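Local coordinates for catechol 2,3-dioxygenase (Rhodococcus sp., PDB 2WL9), which probably catalyses the iron-dependent extradiol ring cleavage of catechols with dioxygen, a step in the breakdown of aromatic hydrocarbons, at residues D46-R51 against Y120-D125; I152-V157 against L199-G204. One frame throughout, in Å; residues are numbered along the deposited sequence.

Overall arrangement
The two contacts lie on opposite sides of the chain's centre, with centres 28 Å apart and nearest atoms about 13 Å apart, so they do not touch. Interaction 1 comes first along the chain and closes before interaction 2 opens. It joins the loop between strands 40-44 and 52-56 to the loop after strand 115-120 of the first sheet, where a second subunit packs. Interaction 2 lies in the second glyoxalase-like half, which carries the iron ligands His149, His212, Tyr253 and Glu263. The side chain of Ala200 is about 7 Å from the bound Fe (III) ion. His149 begins the strand that ends at Ile152.

Interaction 1: D46-R51 against Y120-D125; sequences DRWHHR and YGPQVD
Trp48 CG lies anti to its carbonyl carbon (chi1 -70°), and the indole turns one face to Pro122. His49 CG is instead anti to its backbone N (chi1 173°), beside Gln123 and Asp125. The loop between strands 40-44 and 52-56 and the loop that follows strand 115-120 meet in a single beta bridge between Trp48 and Val124. Its two backbone bonds run from Asp125 N to Arg47 O and from His49 N to Gln123 O, 2.9 Å each. Pro122 CB makes a CH-pi contact 3.6 Å from the centroid of the Trp48 six-membered ring, almost on its normal. Arg51 NH1 lies over the opposite face, so the indole is sandwiched. Val124 CG1 sits over one face of the Arg47 guanidinium, 3.6 Å from NH1, while Arg47 NH2 forms a salt bridge with Glu276 of the second subunit. His49 is held by its two ring nitrogens: ND1 shares a hydrogen bond with His50 ND1, and NE2 pairs with Asp35. Asp125 lies alongside His49, with OD2 near the ring edge, 3.2 Å from CD2, and the two planes are nearly perpendicular. Gln123 NE2 helps hold the Asp125 carboxylate in this orientation. It donates to Asp125 OD1 at 2.9 Å, on the side of the syn lone pair, with the acceptor nearly in the amide plane.

Interaction 2: I152-V157 against L199-G204; sequences IREDDV and LAFGVG
Parallel strand pairing in the C-terminal glyoxalase-like half ends here, where strands 149-152 and 199-201 run out into loops. Ile152 N donates to Ala200 O at 3.1 Å, approaching the carbonyl almost straight on. One step on, water 2 continues the link: it donates to Ile152 O and accepts from Gly202 N, 2.9 Å from each. Apolar groups close the contact on one side of this backbone. Ile152 and Leu199 cross at about a right angle, with their CD1 methyls 3.6 Å apart. Phe201 CG lies between its backbone N and carbonyl carbon (chi1 45°), and the ring meets Glu154 and Val157. Glu154 CG packs 3.4 Å from Phe201 CB and nearly as close to Phe201 CG. The glutamate chain then bends at chi2 (-64°), and its OE2 ends near Asp110, a close pair of like charges. Val157 O is 3.7 Å from Phe201 CE2. Both Val157 methyls also reach across: CG1 is 4.1 Å from Phe201 CE2, and CG2 is 3.8 Å from Gly202 CA. Asp156 N-caps helix 157-167 through OD1 and Glu159 N. Tyr164 of that helix packs on Ile152 and Leu199. Its Thr161 touches the Phe201 side chain, as do Val188 and Met190 of strand 184-191.

Interaction 1: D46-R51 against Y120-D125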
# COMPACT_ATOMS: atom_id res chain seq x y z
N ASP C 46 -6.83 -16.81 -24.24
CA ASP C 46 -6.05 -15.64 -23.83
C ASP C 46 -5.18 -15.13 -24.97
O ASP C 46 -5.48 -15.40 -26.13
CB ASP C 46 -5.21 -15.95 -22.58
CG ASP C 46 -4.19 -17.08 -22.79
OD1 ASP C 46 -4.07 -17.61 -23.92
OD2 ASP C 46 -3.50 -17.44 -21.81
N ARG C 47 -4.10 -14.42 -24.64
CA ARG C 47 -3.17 -13.87 -25.63
C ARG C 47 -2.57 -14.91 -26.60
O ARG C 47 -2.33 -14.61 -27.77
CB ARG C 47 -2.01 -13.19 -24.91
CG ARG C 47 -2.10 -11.69 -24.70
CD ARG C 47 -0.68 -11.16 -24.39
NE ARG C 47 0.07 -12.16 -23.61
CZ ARG C 47 1.39 -12.30 -23.57
NH1 ARG C 47 2.20 -11.50 -24.27
NH2 ARG C 47 1.91 -13.26 -22.83
N TRP C 48 -2.30 -16.11 -26.09
CA TRP C 48 -1.71 -17.19 -26.88
C TRP C 48 -2.57 -17.50 -28.10
O TRP C 48 -3.79 -17.44 -28.02
CB TRP C 48 -1.60 -18.48 -26.07
CG TRP C 48 -0.58 -18.49 -24.96
CD1 TRP C 48 -0.16 -17.43 -24.19
CD2 TRP C 48 0.09 -19.65 -24.44
NE1 TRP C 48 0.76 -17.86 -23.26
CE2 TRP C 48 0.93 -19.22 -23.39
CE3 TRP C 48 0.08 -21.01 -24.79
CZ2 TRP C 48 1.75 -20.11 -22.67
CZ3 TRP C 48 0.89 -21.90 -24.08
CH2 TRP C 48 1.72 -21.44 -23.03
N HIS C 49 -1.92 -17.83 -29.21
CA HIS C 49 -2.64 -18.28 -30.40
C HIS C 49 -3.73 -19.27 -30.01
O HIS C 49 -4.88 -19.15 -30.47
CB HIS C 49 -1.67 -18.91 -31.41
CG HIS C 49 -2.35 -19.55 -32.58
ND1 HIS C 49 -2.63 -20.90 -32.63
CD2 HIS C 49 -2.83 -19.02 -33.73
CE1 HIS C 49 -3.24 -21.17 -33.77
NE2 HIS C 49 -3.37 -20.05 -34.46
N HIS C 50 -3.39 -20.23 -29.14
CA HIS C 50 -4.35 -21.23 -28.66
C HIS C 50 -3.92 -21.91 -27.36
O HIS C 50 -2.73 -21.95 -27.03
CB HIS C 50 -4.57 -22.31 -29.73
CG HIS C 50 -3.39 -23.21 -29.92
ND1 HIS C 50 -2.34 -22.88 -30.74
CD2 HIS C 50 -3.09 -24.42 -29.39
CE1 HIS C 50 -1.44 -23.84 -30.71
NE2 HIS C 50 -1.87 -24.78 -29.89
N ARG C 51 -4.90 -22.48 -26.65
CA ARG C 51 -4.61 -23.37 -25.53
C ARG C 51 -4.99 -24.82 -25.86
O ARG C 51 -4.50 -25.76 -25.23
CB ARG C 51 -5.34 -22.94 -24.24
CG ARG C 51 -5.10 -21.49 -23.74
CD ARG C 51 -3.66 -20.98 -23.85
NE ARG C 51 -2.72 -21.66 -22.97
CZ ARG C 51 -1.99 -21.09 -22.00
NH1 ARG C 51 -2.06 -19.79 -21.75
NH2 ARG C 51 -1.17 -21.84 -21.29
N TYR C 120 8.90 -24.85 -25.27
CA TYR C 120 9.08 -23.43 -24.90
C TYR C 120 8.69 -22.54 -26.08
O TYR C 120 8.66 -22.99 -27.23
CB TYR C 120 10.54 -23.14 -24.49
CG TYR C 120 11.52 -23.11 -25.66
CD1 TYR C 120 11.78 -21.92 -26.35
CD2 TYR C 120 12.17 -24.27 -26.07
CE1 TYR C 120 12.65 -21.90 -27.43
CE2 TYR C 120 13.06 -24.26 -27.15
CZ TYR C 120 13.29 -23.06 -27.82
OH TYR C 120 14.15 -23.04 -28.88
N GLY C 121 8.41 -21.27 -25.79
CA GLY C 121 8.11 -20.28 -26.83
C GLY C 121 6.77 -20.46 -27.53
O GLY C 121 6.74 -20.69 -28.75
N PRO C 122 5.66 -20.33 -26.79
CA PRO C 122 4.36 -20.36 -27.46
C PRO C 122 4.20 -19.16 -28.38
O PRO C 122 4.74 -18.08 -28.10
CB PRO C 122 3.36 -20.23 -26.31
CG PRO C 122 4.13 -19.51 -25.24
CD PRO C 122 5.51 -20.08 -25.34
N GLN C 123 3.47 -19.36 -29.49
CA GLN C 123 3.05 -18.27 -30.35
C GLN C 123 1.97 -17.46 -29.63
O GLN C 123 0.95 -18.00 -29.21
CB GLN C 123 2.50 -18.82 -31.69
CG GLN C 123 1.94 -17.75 -32.64
CD GLN C 123 1.20 -18.34 -33.84
OE1 GLN C 123 1.51 -19.44 -34.31
NE2 GLN C 123 0.21 -17.61 -34.34
N VAL C 124 2.22 -16.16 -29.50
CA VAL C 124 1.30 -15.24 -28.85
C VAL C 124 0.78 -14.26 -29.91
O VAL C 124 1.57 -13.67 -30.67
CB VAL C 124 2.00 -14.50 -27.67
CG1 VAL C 124 1.03 -13.60 -26.92
CG2 VAL C 124 2.61 -15.52 -26.71
N ASP C 125 -0.54 -14.14 -29.99
CA ASP C 125 -1.18 -13.28 -30.97
C ASP C 125 -1.62 -12.00 -30.28
O ASP C 125 -2.81 -11.72 -30.15
CB ASP C 125 -2.35 -13.99 -31.65
CG ASP C 125 -1.91 -15.13 -32.57
OD1 ASP C 125 -0.70 -15.23 -32.90
OD2 ASP C 125 -2.78 -15.93 -32.98
O HOH W 1 -0.28 -20.59 -28.81

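Interaction 2: I152-V157 against L199-G204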
# COMPACT_ATOMS: atom_id res chain seq x y z
N ILE C 152 -6.00 -37.47 -15.51
CA ILE C 152 -5.63 -38.40 -16.58
C ILE C 152 -5.41 -39.82 -16.06
O ILE C 152 -5.18 -40.02 -14.87
CB ILE C 152 -4.40 -37.89 -17.39
CG1 ILE C 152 -3.18 -37.70 -16.48
CG2 ILE C 152 -4.76 -36.60 -18.15
CD1 ILE C 152 -1.89 -37.39 -17.24
N ARG C 153 -5.48 -40.79 -16.97
CA ARG C 153 -5.37 -42.20 -16.63
C ARG C 153 -3.94 -42.59 -16.28
O ARG C 153 -2.99 -42.29 -17.01
CB ARG C 153 -5.88 -43.06 -17.79
CG ARG C 153 -6.09 -44.53 -17.46
CD ARG C 153 -6.85 -45.22 -18.59
NE ARG C 153 -6.15 -45.09 -19.86
CZ ARG C 153 -6.71 -45.26 -21.06
NH1 ARG C 153 -7.99 -45.58 -21.16
NH2 ARG C 153 -5.98 -45.12 -22.16
N GLU C 154 -3.78 -43.25 -15.13
CA GLU C 154 -2.50 -43.82 -14.75
C GLU C 154 -2.72 -45.21 -14.18
O GLU C 154 -3.37 -45.35 -13.14
CB GLU C 154 -1.79 -42.93 -13.72
CG GLU C 154 -1.54 -41.49 -14.15
CD GLU C 154 -0.60 -41.34 -15.33
OE1 GLU C 154 0.21 -42.25 -15.61
OE2 GLU C 154 -0.66 -40.27 -15.97
N ASP C 155 -2.20 -46.22 -14.86
CA ASP C 155 -2.26 -47.60 -14.37
C ASP C 155 -1.29 -47.83 -13.21
O ASP C 155 -1.46 -48.76 -12.40
CB ASP C 155 -1.98 -48.60 -15.50
CG ASP C 155 -0.53 -48.58 -15.97
OD1 ASP C 155 0.06 -47.48 -16.13
OD2 ASP C 155 0.03 -49.67 -16.20
N ASP C 156 -0.25 -47.00 -13.14
CA ASP C 156 0.74 -47.08 -12.07
C ASP C 156 0.89 -45.69 -11.47
O ASP C 156 1.64 -44.85 -11.99
CB ASP C 156 2.08 -47.57 -12.62
CG ASP C 156 3.07 -47.92 -11.52
OD1 ASP C 156 3.08 -47.27 -10.45
OD2 ASP C 156 3.87 -48.86 -11.73
N VAL C 157 0.19 -45.46 -10.36
CA VAL C 157 0.22 -44.18 -9.65
C VAL C 157 1.62 -43.77 -9.21
O VAL C 157 2.02 -42.62 -9.41
CB VAL C 157 -0.75 -44.16 -8.44
CG1 VAL C 157 -0.69 -42.83 -7.70
CG2 VAL C 157 -2.17 -44.43 -8.90
N LEU C 199 -2.46 -31.04 -12.45
CA LEU C 199 -2.53 -32.46 -12.80
C LEU C 199 -2.99 -33.29 -11.61
O LEU C 199 -2.56 -33.05 -10.49
CB LEU C 199 -1.14 -32.93 -13.24
CG LEU C 199 -0.92 -34.37 -13.70
CD1 LEU C 199 -1.78 -34.68 -14.90
CD2 LEU C 199 0.54 -34.56 -14.02
N ALA C 200 -3.86 -34.27 -11.88
CA ALA C 200 -4.26 -35.26 -10.88
C ALA C 200 -4.50 -36.63 -11.51
O ALA C 200 -4.77 -36.74 -12.71
CB ALA C 200 -5.50 -34.79 -10.11
N PHE C 201 -4.36 -37.68 -10.70
CA PHE C 201 -4.56 -39.06 -11.15
C PHE C 201 -4.73 -40.02 -9.95
O PHE C 201 -4.60 -39.61 -8.80
CB PHE C 201 -3.42 -39.52 -12.08
CG PHE C 201 -2.05 -39.17 -11.59
CD1 PHE C 201 -1.40 -38.03 -12.06
CD2 PHE C 201 -1.39 -39.97 -10.66
CE1 PHE C 201 -0.12 -37.70 -11.61
CE2 PHE C 201 -0.12 -39.65 -10.20
CZ PHE C 201 0.51 -38.50 -10.67
N GLY C 202 -5.01 -41.29 -10.24
CA GLY C 202 -5.25 -42.27 -9.17
C GLY C 202 -6.67 -42.21 -8.64
O GLY C 202 -6.92 -42.47 -7.46
N VAL C 203 -7.60 -41.85 -9.52
CA VAL C 203 -9.03 -41.83 -9.20
C VAL C 203 -9.71 -43.15 -9.60
O VAL C 203 -10.94 -43.26 -9.60
CB VAL C 203 -9.75 -40.65 -9.91
CG1 VAL C 203 -9.24 -39.30 -9.38
CG2 VAL C 203 -9.59 -40.74 -11.43
N GLY C 204 -8.89 -44.14 -9.93
CA GLY C 204 -9.40 -45.45 -10.31
C GLY C 204 -9.65 -45.61 -11.80
O GLY C 204 -9.31 -44.72 -12.59
O HOH W 2 -6.12 -41.83 -12.85